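Local coordinates for TRAP dicarboxylate ABC transporter, substrate-binding protein (Roseobacter denitrificans, PDB 4OVQ) that binds beta-D-glucuronate in the periplasm as the solute-binding component of a TRAP transport system, probably handing it on for uptake, at residues Phe218-Gln228 with Ala283-Lys293; Phe45-Thr53 with Met250-Glu260. One frame throughout, in Å; residues are numbered along the deposited sequence.

Contact 1: Phe218-Gln228 with Ala283-Lys293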
loop_
_atom_site.group_PDB
_atom_site.type_symbol
_atom_site.label_atom_id
_atom_site.label_comp_id
_atom_site.label_asym_id
_atom_site.label_seq_id
_atom_site.Cartn_x
_atom_site.Cartn_y
_atom_site.Cartn_z
ATOM N N PHE A 218 1.682 -17.779 0.739
ATOM C CA PHE A 218 1.040 -18.658 1.704
ATOM C C PHE A 218 1.565 -20.095 1.582
ATOM O O PHE A 218 1.531 -20.823 2.560
ATOM C CB PHE A 218 -0.481 -18.592 1.555
ATOM C CG PHE A 218 -1.016 -19.335 0.374
ATOM C CD1 PHE A 218 -1.044 -18.767 -0.880
ATOM C CD2 PHE A 218 -1.512 -20.617 0.527
ATOM C CE1 PHE A 218 -1.565 -19.467 -1.968
ATOM C CE2 PHE A 218 -2.017 -21.307 -0.529
ATOM C CZ PHE A 218 -2.050 -20.762 -1.773
ATOM N N GLU A 219 2.039 -20.492 0.397
ATOM C CA GLU A 219 2.570 -21.858 0.182
ATOM C C GLU A 219 3.918 -22.079 0.844
ATOM O O GLU A 219 4.326 -23.214 1.088
ATOM C CB GLU A 219 2.743 -22.163 -1.313
ATOM C CG GLU A 219 1.450 -22.225 -2.124
ATOM C CD GLU A 219 0.650 -23.494 -1.858
ATOM O OE1 GLU A 219 1.080 -24.286 -0.986
ATOM O OE2 GLU A 219 -0.395 -23.704 -2.517
ATOM N N VAL A 220 4.614 -20.983 1.113
ATOM C CA VAL A 220 5.963 -21.030 1.666
ATOM C C VAL A 220 6.079 -20.334 3.024
ATOM O O VAL A 220 7.177 -20.237 3.559
ATOM C CB VAL A 220 7.011 -20.434 0.685
ATOM C CG1 VAL A 220 7.175 -21.321 -0.541
ATOM C CG2 VAL A 220 6.647 -19.013 0.239
ATOM N N ALA A 221 4.938 -19.880 3.558
ATOM C CA ALA A 221 4.822 -19.216 4.858
ATOM C C ALA A 221 3.409 -19.433 5.433
ATOM O O ALA A 221 2.562 -18.532 5.414
ATOM C CB ALA A 221 5.114 -17.720 4.706
ATOM N N GLY A 222 3.137 -20.616 5.976
ATOM C CA GLY A 222 1.757 -20.979 6.274
ATOM C C GLY A 222 1.135 -20.618 7.611
ATOM O O GLY A 222 0.051 -21.141 7.937
ATOM N N PHE A 223 1.790 -19.775 8.399
ATOM C CA PHE A 223 1.153 -19.184 9.584
ATOM C C PHE A 223 0.837 -17.718 9.289
ATOM O O PHE A 223 1.736 -16.949 8.948
ATOM C CB PHE A 223 2.064 -19.254 10.818
ATOM C CG PHE A 223 2.336 -20.648 11.303
ATOM C CD1 PHE A 223 1.404 -21.316 12.074
ATOM C CD2 PHE A 223 3.523 -21.276 11.000
ATOM C CE1 PHE A 223 1.652 -22.594 12.522
ATOM C CE2 PHE A 223 3.778 -22.550 11.446
ATOM C CZ PHE A 223 2.839 -23.206 12.202
ATOM N N TYR A 224 -0.424 -17.322 9.426
ATOM C CA TYR A 224 -0.826 -15.930 9.217
ATOM C C TYR A 224 -1.420 -15.427 10.527
ATOM O O TYR A 224 -2.370 -16.016 11.075
ATOM C CB TYR A 224 -1.836 -15.834 8.081
ATOM C CG TYR A 224 -2.162 -14.439 7.556
ATOM C CD1 TYR A 224 -3.193 -13.694 8.114
ATOM C CD2 TYR A 224 -1.487 -13.906 6.459
ATOM C CE1 TYR A 224 -3.521 -12.429 7.616
ATOM C CE2 TYR A 224 -1.794 -12.652 5.952
ATOM C CZ TYR A 224 -2.811 -11.911 6.540
ATOM O OH TYR A 224 -3.146 -10.674 6.033
ATOM N N SER A 225 -0.841 -14.358 11.046
ATOM C CA SER A 225 -1.203 -13.812 12.348
ATOM C C SER A 225 -1.735 -12.404 12.178
ATOM O O SER A 225 -1.018 -11.525 11.705
ATOM C CB SER A 225 0.017 -13.792 13.287
ATOM O OG SER A 225 0.521 -15.090 13.546
ATOM N N LEU A 226 -2.983 -12.190 12.601
ATOM C CA LEU A 226 -3.724 -10.958 12.352
ATOM C C LEU A 226 -3.334 -9.787 13.242
ATOM O O LEU A 226 -4.139 -9.269 14.026
ATOM C CB LEU A 226 -5.236 -11.210 12.448
ATOM C CG LEU A 226 -5.760 -12.080 11.302
ATOM C CD1 LEU A 226 -7.025 -12.831 11.663
ATOM C CD2 LEU A 226 -6.011 -11.242 10.055
ATOM N N SER A 227 -2.090 -9.349 13.079
ATOM C CA SER A 227 -1.566 -8.184 13.774
ATOM C C SER A 227 -2.200 -6.911 13.258
ATOM O O SER A 227 -2.366 -5.958 13.992
ATOM C CB SER A 227 -0.049 -8.117 13.566
ATOM O OG SER A 227 0.258 -8.310 12.189
ATOM N N GLN A 228 -2.517 -6.879 11.964
ATOM C CA GLN A 228 -3.105 -5.691 11.367
ATOM C C GLN A 228 -2.369 -4.421 11.800
ATOM O O GLN A 228 -2.971 -3.416 12.169
ATOM C CB GLN A 228 -4.584 -5.621 11.747
ATOM C CG GLN A 228 -5.378 -6.804 11.218
ATOM C CD GLN A 228 -6.821 -6.810 11.695
ATOM O OE1 GLN A 228 -7.125 -6.365 12.803
ATOM N NE2 GLN A 228 -7.715 -7.318 10.856
ATOM N N ALA A 283 -6.365 -24.335 2.016
ATOM C CA ALA A 283 -5.125 -24.940 1.551
ATOM C C ALA A 283 -4.226 -25.306 2.712
ATOM O O ALA A 283 -3.167 -25.902 2.524
ATOM C CB ALA A 283 -4.411 -23.985 0.630
ATOM N N GLY A 284 -4.653 -24.939 3.911
ATOM C CA GLY A 284 -4.011 -25.427 5.110
ATOM C C GLY A 284 -3.368 -24.366 5.967
ATOM O O GLY A 284 -2.726 -24.691 6.957
ATOM N N VAL A 285 -3.517 -23.101 5.585
ATOM C CA VAL A 285 -2.924 -22.035 6.372
ATOM C C VAL A 285 -3.515 -22.028 7.763
ATOM O O VAL A 285 -4.733 -22.168 7.953
ATOM C CB VAL A 285 -3.111 -20.636 5.734
ATOM C CG1 VAL A 285 -2.691 -19.543 6.723
ATOM C CG2 VAL A 285 -2.322 -20.559 4.443
ATOM N N VAL A 286 -2.633 -21.883 8.739
ATOM C CA VAL A 286 -3.028 -21.786 10.130
ATOM C C VAL A 286 -3.121 -20.331 10.543
ATOM O O VAL A 286 -2.107 -19.634 10.623
ATOM C CB VAL A 286 -2.015 -22.494 11.042
ATOM C CG1 VAL A 286 -2.369 -22.242 12.500
ATOM C CG2 VAL A 286 -1.973 -23.982 10.735
ATOM N N VAL A 287 -4.346 -19.880 10.810
ATOM C CA VAL A 287 -4.596 -18.482 11.122
ATOM C C VAL A 287 -4.770 -18.288 12.619
ATOM O O VAL A 287 -5.405 -19.107 13.298
ATOM C CB VAL A 287 -5.876 -17.976 10.413
ATOM C CG1 VAL A 287 -6.072 -16.496 10.638
ATOM C CG2 VAL A 287 -5.821 -18.281 8.934
ATOM N N ASN A 288 -4.197 -17.211 13.134
ATOM C CA ASN A 288 -4.482 -16.785 14.496
ATOM C C ASN A 288 -4.767 -15.279 14.605
ATOM O O ASN A 288 -4.215 -14.456 13.868
ATOM C CB ASN A 288 -3.350 -17.192 15.446
ATOM C CG ASN A 288 -2.085 -16.415 15.206
ATOM O OD1 ASN A 288 -1.389 -16.654 14.225
ATOM N ND2 ASN A 288 -1.770 -15.488 16.106
ATOM N N GLU A 289 -5.690 -14.941 15.502
ATOM C CA GLU A 289 -5.914 -13.569 15.919
ATOM C C GLU A 289 -4.846 -13.189 16.936
ATOM O O GLU A 289 -4.227 -14.057 17.543
ATOM C CB GLU A 289 -7.305 -13.420 16.564
ATOM C CG GLU A 289 -8.475 -13.825 15.674
ATOM C CD GLU A 289 -8.925 -12.719 14.756
ATOM O OE1 GLU A 289 -8.319 -11.631 14.807
ATOM O OE2 GLU A 289 -9.892 -12.930 13.988
ATOM N N ILE A 290 -4.627 -11.888 17.099
ATOM C CA ILE A 290 -3.770 -11.367 18.169
ATOM C C ILE A 290 -4.658 -10.661 19.205
ATOM O O ILE A 290 -5.059 -9.504 19.014
ATOM C CB ILE A 290 -2.695 -10.377 17.645
ATOM C CG1 ILE A 290 -1.703 -11.107 16.727
ATOM C CG2 ILE A 290 -1.971 -9.711 18.825
ATOM C CD1 ILE A 290 -0.376 -10.369 16.462
ATOM N N ALA A 291 -4.961 -11.359 20.296
ATOM C CA ALA A 291 -5.878 -10.838 21.316
ATOM C C ALA A 291 -5.424 -9.526 21.964
ATOM O O ALA A 291 -6.217 -8.595 22.119
ATOM C CB ALA A 291 -6.113 -11.882 22.382
ATOM N N ASP A 292 -4.156 -9.464 22.353
ATOM C CA ASP A 292 -3.611 -8.262 22.973
ATOM C C ASP A 292 -2.634 -7.570 22.017
ATOM O O ASP A 292 -1.435 -7.865 22.012
ATOM C CB ASP A 292 -2.919 -8.614 24.293
ATOM C CG ASP A 292 -2.580 -7.386 25.126
ATOM O OD1 ASP A 292 -3.156 -6.311 24.859
ATOM O OD2 ASP A 292 -1.734 -7.501 26.040
ATOM N N LYS A 293 -3.152 -6.656 21.199
ATOM C CA LYS A 293 -2.295 -5.906 20.285
ATOM C C LYS A 293 -1.569 -4.783 21.014
ATOM O O LYS A 293 -0.666 -4.158 20.464
ATOM C CB LYS A 293 -3.099 -5.325 19.118
ATOM C CG LYS A 293 -3.676 -6.358 18.173
ATOM C CD LYS A 293 -4.415 -5.677 17.024
ATOM C CE LYS A 293 -5.081 -6.697 16.118
ATOM N NZ LYS A 293 -5.780 -6.043 14.997
HETATM O O HOH W 1 -0.559 -24.802 1.232
HETATM O O HOH W 2 -6.097 -10.107 15.627
HETATM O O HOH W 3 -9.008 -8.925 13.991
HETATM O O HOH W 4 -4.931 -3.040 14.100
#
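Tyr224 and Val287 sit opposite each other where strand 286-289 pairs in parallel with strand 223-230, as an edge strand of a mixed sheet in this TRAP solute-binding protein. The backbone bonds run from Val286 N to Gly222 O, 2.9 Å, up to Leu226 N with Asn288 O. On one face, Ser225 OG donates to Asn288 OD1 at 2.6 Å, in the carbonyl plane and on a lone pair. Asn288 CG is tucked between its own backbone N and carbonyl carbon (chi1 70°), which swings the amide over to the serine; its ND2 and Ser225 OG are also tied to Ile155. Phe223 lies alongside Val286 on this face, CD1 3.8 Å from CB. Just before the strand, Val285 splits its methyls: CG1 reaches Tyr224 CB at 4.0 Å, while CG2 packs on Phe218 CB. On the other face, the Tyr224 ring stacks on Trp209 and its OH is hydrogen-bonded to the backbone O of Asn207, a glucuronate-binding residue. There too, Leu226 CD1 rests on the carboxylate of Glu289, whose chain folds back at chi2 (-85°). Past the strands, the extended Lys293 chain runs by Leu226 O, and its NZ donates to Gln228 OE1 at 2.6 Å.

Contact 2: Phe45-Thr53 with Met250-Glu260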
loop_
_atom_site.group_PDB
_atom_site.type_symbol
_atom_site.label_atom_id
_atom_site.label_comp_id
_atom_site.label_asym_id
_atom_site.label_seq_id
_atom_site.Cartn_x
_atom_site.Cartn_y
_atom_site.Cartn_z
ATOM N N PHE A 45 -10.029 1.983 -15.181
ATOM C CA PHE A 45 -9.561 3.343 -15.288
ATOM C C PHE A 45 -9.148 3.643 -16.721
ATOM O O PHE A 45 -9.568 4.653 -17.299
ATOM C CB PHE A 45 -8.430 3.595 -14.311
ATOM C CG PHE A 45 -7.749 4.948 -14.476
ATOM C CD1 PHE A 45 -8.483 6.154 -14.394
ATOM C CD2 PHE A 45 -6.384 5.020 -14.692
ATOM C CE1 PHE A 45 -7.853 7.391 -14.515
ATOM C CE2 PHE A 45 -5.732 6.260 -14.814
ATOM C CZ PHE A 45 -6.461 7.455 -14.719
ATOM N N ALA A 46 -8.386 2.742 -17.331
ATOM C CA ALA A 46 -7.961 2.963 -18.713
ATOM C C ALA A 46 -9.177 3.006 -19.652
ATOM O O ALA A 46 -9.265 3.871 -20.491
ATOM C CB ALA A 46 -6.957 1.890 -19.145
ATOM N N GLU A 47 -10.117 2.099 -19.475
ATOM C CA GLU A 47 -11.336 2.090 -20.283
ATOM C C GLU A 47 -12.144 3.381 -20.121
ATOM O O GLU A 47 -12.521 4.014 -21.104
ATOM C CB GLU A 47 -12.188 0.919 -19.879
ATOM C CG GLU A 47 -13.425 0.844 -20.724
ATOM C CD GLU A 47 -14.293 -0.307 -20.338
ATOM O OE1 GLU A 47 -14.184 -0.801 -19.209
ATOM O OE2 GLU A 47 -15.108 -0.753 -21.153
ATOM N N LEU A 48 -12.309 3.801 -18.873
ATOM C CA LEU A 48 -13.091 5.011 -18.593
ATOM C C LEU A 48 -12.388 6.282 -19.064
ATOM O O LEU A 48 -13.054 7.219 -19.503
ATOM C CB LEU A 48 -13.401 5.134 -17.114
ATOM C CG LEU A 48 -14.438 4.144 -16.597
ATOM C CD1 LEU A 48 -14.551 4.194 -15.098
ATOM C CD2 LEU A 48 -15.814 4.365 -17.310
ATOM N N LEU A 49 -11.059 6.327 -18.999
ATOM C CA LEU A 49 -10.302 7.436 -19.574
ATOM C C LEU A 49 -10.607 7.584 -21.066
ATOM O O LEU A 49 -10.944 8.667 -21.539
ATOM C CB LEU A 49 -8.799 7.206 -19.364
ATOM C CG LEU A 49 -7.899 8.218 -20.042
ATOM C CD1 LEU A 49 -8.013 9.566 -19.281
ATOM C CD2 LEU A 49 -6.482 7.702 -20.040
ATOM N N ALA A 50 -10.540 6.475 -21.806
ATOM C CA ALA A 50 -10.809 6.528 -23.244
ATOM C C ALA A 50 -12.252 6.901 -23.541
ATOM O O ALA A 50 -12.529 7.644 -24.473
ATOM C CB ALA A 50 -10.428 5.208 -23.908
ATOM N N VAL A 51 -13.195 6.387 -22.752
ATOM C CA VAL A 51 -14.597 6.760 -22.927
ATOM C C VAL A 51 -14.854 8.246 -22.649
ATOM O O VAL A 51 -15.412 8.953 -23.498
ATOM C CB VAL A 51 -15.528 5.878 -22.053
ATOM C CG1 VAL A 51 -16.972 6.437 -22.056
ATOM C CG2 VAL A 51 -15.467 4.416 -22.556
ATOM N N LYS A 52 -14.389 8.732 -21.512
ATOM C CA LYS A 52 -14.777 10.075 -21.068
ATOM C C LYS A 52 -14.037 11.175 -21.833
ATOM O O LYS A 52 -14.507 12.316 -21.885
ATOM C CB LYS A 52 -14.569 10.240 -19.566
ATOM C CG LYS A 52 -15.427 9.369 -18.691
ATOM C CD LYS A 52 -15.121 9.606 -17.231
ATOM C CE LYS A 52 -15.728 8.585 -16.336
ATOM N NZ LYS A 52 -17.210 8.568 -16.325
ATOM N N THR A 53 -12.900 10.824 -22.429
ATOM C CA THR A 53 -12.145 11.777 -23.258
ATOM C C THR A 53 -12.413 11.593 -24.749
ATOM O O THR A 53 -11.699 12.143 -25.596
ATOM C CB THR A 53 -10.618 11.698 -23.005
ATOM O OG1 THR A 53 -10.060 10.494 -23.564
ATOM C CG2 THR A 53 -10.284 11.816 -21.521
HETATM N N MSE A 250 -10.667 18.121 -19.571
HETATM C CA MSE A 250 -9.979 16.825 -19.593
HETATM C C MSE A 250 -9.510 16.424 -18.196
HETATM O O MSE A 250 -9.525 15.247 -17.851
HETATM C CB MSE A 250 -8.841 16.784 -20.612
HETATM C CG MSE A 250 -9.327 16.872 -22.069
HETATM SE SE MSE A 250 -10.391 15.357 -22.672
HETATM C CE MSE A 250 -12.185 16.013 -22.307
ATOM N N LYS A 251 -9.102 17.394 -17.389
ATOM C CA LYS A 251 -8.793 17.106 -15.995
ATOM C C LYS A 251 -10.021 16.532 -15.305
ATOM O O LYS A 251 -9.899 15.596 -14.525
ATOM C CB LYS A 251 -8.402 18.350 -15.235
ATOM C CG LYS A 251 -7.039 18.954 -15.627
ATOM C CD LYS A 251 -6.819 20.275 -14.929
ATOM C CE LYS A 251 -5.391 20.738 -15.093
ATOM N NZ LYS A 251 -5.099 21.963 -14.273
ATOM N N THR A 252 -11.187 17.097 -15.597
ATOM C CA THR A 252 -12.421 16.617 -14.977
ATOM C C THR A 252 -12.701 15.185 -15.405
ATOM O O THR A 252 -13.059 14.349 -14.579
ATOM C CB THR A 252 -13.616 17.537 -15.290
ATOM O OG1 THR A 252 -13.408 18.820 -14.669
ATOM C CG2 THR A 252 -14.908 16.958 -14.798
ATOM N N ALA A 253 -12.512 14.901 -16.690
ATOM C CA ALA A 253 -12.661 13.533 -17.201
ATOM C C ALA A 253 -11.707 12.527 -16.562
ATOM O O ALA A 253 -12.123 11.422 -16.203
ATOM C CB ALA A 253 -12.494 13.512 -18.712
ATOM N N VAL A 254 -10.424 12.898 -16.426
ATOM C CA VAL A 254 -9.408 12.029 -15.828
ATOM C C VAL A 254 -9.749 11.750 -14.363
ATOM O O VAL A 254 -9.716 10.626 -13.929
ATOM C CB VAL A 254 -7.999 12.664 -15.949
ATOM C CG1 VAL A 254 -6.967 11.871 -15.164
ATOM C CG2 VAL A 254 -7.626 12.703 -17.387
ATOM N N LEU A 255 -10.130 12.790 -13.625
ATOM C CA LEU A 255 -10.516 12.631 -12.212
ATOM C C LEU A 255 -11.750 11.749 -12.032
ATOM O O LEU A 255 -11.786 10.889 -11.150
ATOM C CB LEU A 255 -10.770 14.008 -11.577
ATOM C CG LEU A 255 -9.489 14.798 -11.241
ATOM C CD1 LEU A 255 -9.814 16.250 -10.971
ATOM C CD2 LEU A 255 -8.791 14.178 -10.023
ATOM N N GLU A 256 -12.759 11.966 -12.880
ATOM C CA GLU A 256 -13.986 11.176 -12.838
ATOM C C GLU A 256 -13.683 9.683 -13.154
ATOM O O GLU A 256 -14.125 8.758 -12.462
ATOM C CB GLU A 256 -15.009 11.752 -13.810
ATOM C CG GLU A 256 -16.344 11.112 -13.730
ATOM C CD GLU A 256 -17.352 11.763 -14.692
ATOM O OE1 GLU A 256 -17.514 13.014 -14.681
ATOM O OE2 GLU A 256 -17.991 11.052 -15.486
ATOM N N ALA A 257 -12.850 9.437 -14.171
ATOM C CA ALA A 257 -12.440 8.073 -14.477
ATOM C C ALA A 257 -11.750 7.436 -13.285
ATOM O O ALA A 257 -12.021 6.316 -12.935
ATOM C CB ALA A 257 -11.515 8.040 -15.691
ATOM N N ALA A 258 -10.823 8.169 -12.680
ATOM C CA ALA A 258 -10.082 7.664 -11.537
ATOM C C ALA A 258 -10.975 7.391 -10.359
ATOM O O ALA A 258 -10.893 6.355 -9.731
ATOM C CB ALA A 258 -9.026 8.672 -11.115
ATOM N N GLN A 259 -11.843 8.342 -10.053
ATOM C CA GLN A 259 -12.752 8.175 -8.926
ATOM C C GLN A 259 -13.696 6.969 -9.102
ATOM O O GLN A 259 -13.918 6.208 -8.172
ATOM C CB GLN A 259 -13.532 9.467 -8.674
ATOM C CG GLN A 259 -12.671 10.630 -8.182
ATOM C CD GLN A 259 -13.386 11.970 -8.202
ATOM O OE1 GLN A 259 -14.530 12.077 -8.643
ATOM N NE2 GLN A 259 -12.716 12.993 -7.715
ATOM N N GLU A 260 -14.234 6.802 -10.302
ATOM C CA GLU A 260 -15.127 5.702 -10.595
ATOM C C GLU A 260 -14.383 4.348 -10.585
ATOM O O GLU A 260 -14.887 3.354 -10.074
ATOM C CB GLU A 260 -15.862 5.985 -11.898
ATOM C CG GLU A 260 -16.852 7.134 -11.742
ATOM C CD GLU A 260 -17.572 7.509 -13.031
ATOM O OE1 GLU A 260 -17.256 6.930 -14.076
ATOM O OE2 GLU A 260 -18.472 8.380 -12.977
#
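Lys52 NZ is gripped by two carboxylates one helical turn apart: Glu256 OE2 at 2.7 Å, met on its anti side, a little out of the carboxylate plane, and Glu260 OE1 at 2.8 Å, approached from above the carboxylate plane. The lysine chain is extended until its last torsion, where a bend (chi4 -64°) turns the ammonium in between the two acids. Its stem fills a knob-into-hole site among Ala253, Glu256, Ala257 and Glu260, with CD 3.7 Å from Ala253 O. A methionine in place of Lys52 would probably leave both glutamates facing each other without the positive charge that now joins them.

In the reverse direction Ala257 is the knob, set among Phe45, Leu48, Leu49 and Lys52; its CB lies 3.7 Å from Leu48 CB. With alanines at the crossing, the axes of these short helical segments come within 8.5 Å at 148°, roughly antiparallel. Phe45 turns a ring edge to the backbone, CD1 being 3.5 Å from Ala258 N. Leu49 CD1 runs beside Val254 CG2, and at the far end selenomethionine Met250 lays SE against Thr53 CB at 3.7 Å. Thr53 OG1 donates back to Leu49 O, which Thr53 N reaches from the other face.

On the sheet side, Phe45 and Leu49 touch Leu59 of strand 58-62, while Val254 and Ala258 touch Leu138 of strand 135-141, so the helix pair contacts both outermost strands of the five-stranded sheet.

How the contacts relate
From the N terminus, the first contact segment is 45-53, the last turns of helix 37-52 and the residue after it, which waits nearly 200 residues for its partner. Before that partner arrives, 218-228 passes through the four-stranded sheet. Near the start of the long helix 248-282, 250-260 closes contact 2, and the helix runs on to deliver the chain to 283-293, which closes contact 1 about 55 residues after it opened. The two loops therefore cross rather than nest. The centres of the two contacts lie about 39 Å apart, on opposite sides of the chain's centre, and the contacts do not touch. Helix 248-282 spans the gap: near its start it packs beside the five-stranded sheet, and beyond its end strand 286-289 edges the four-stranded one.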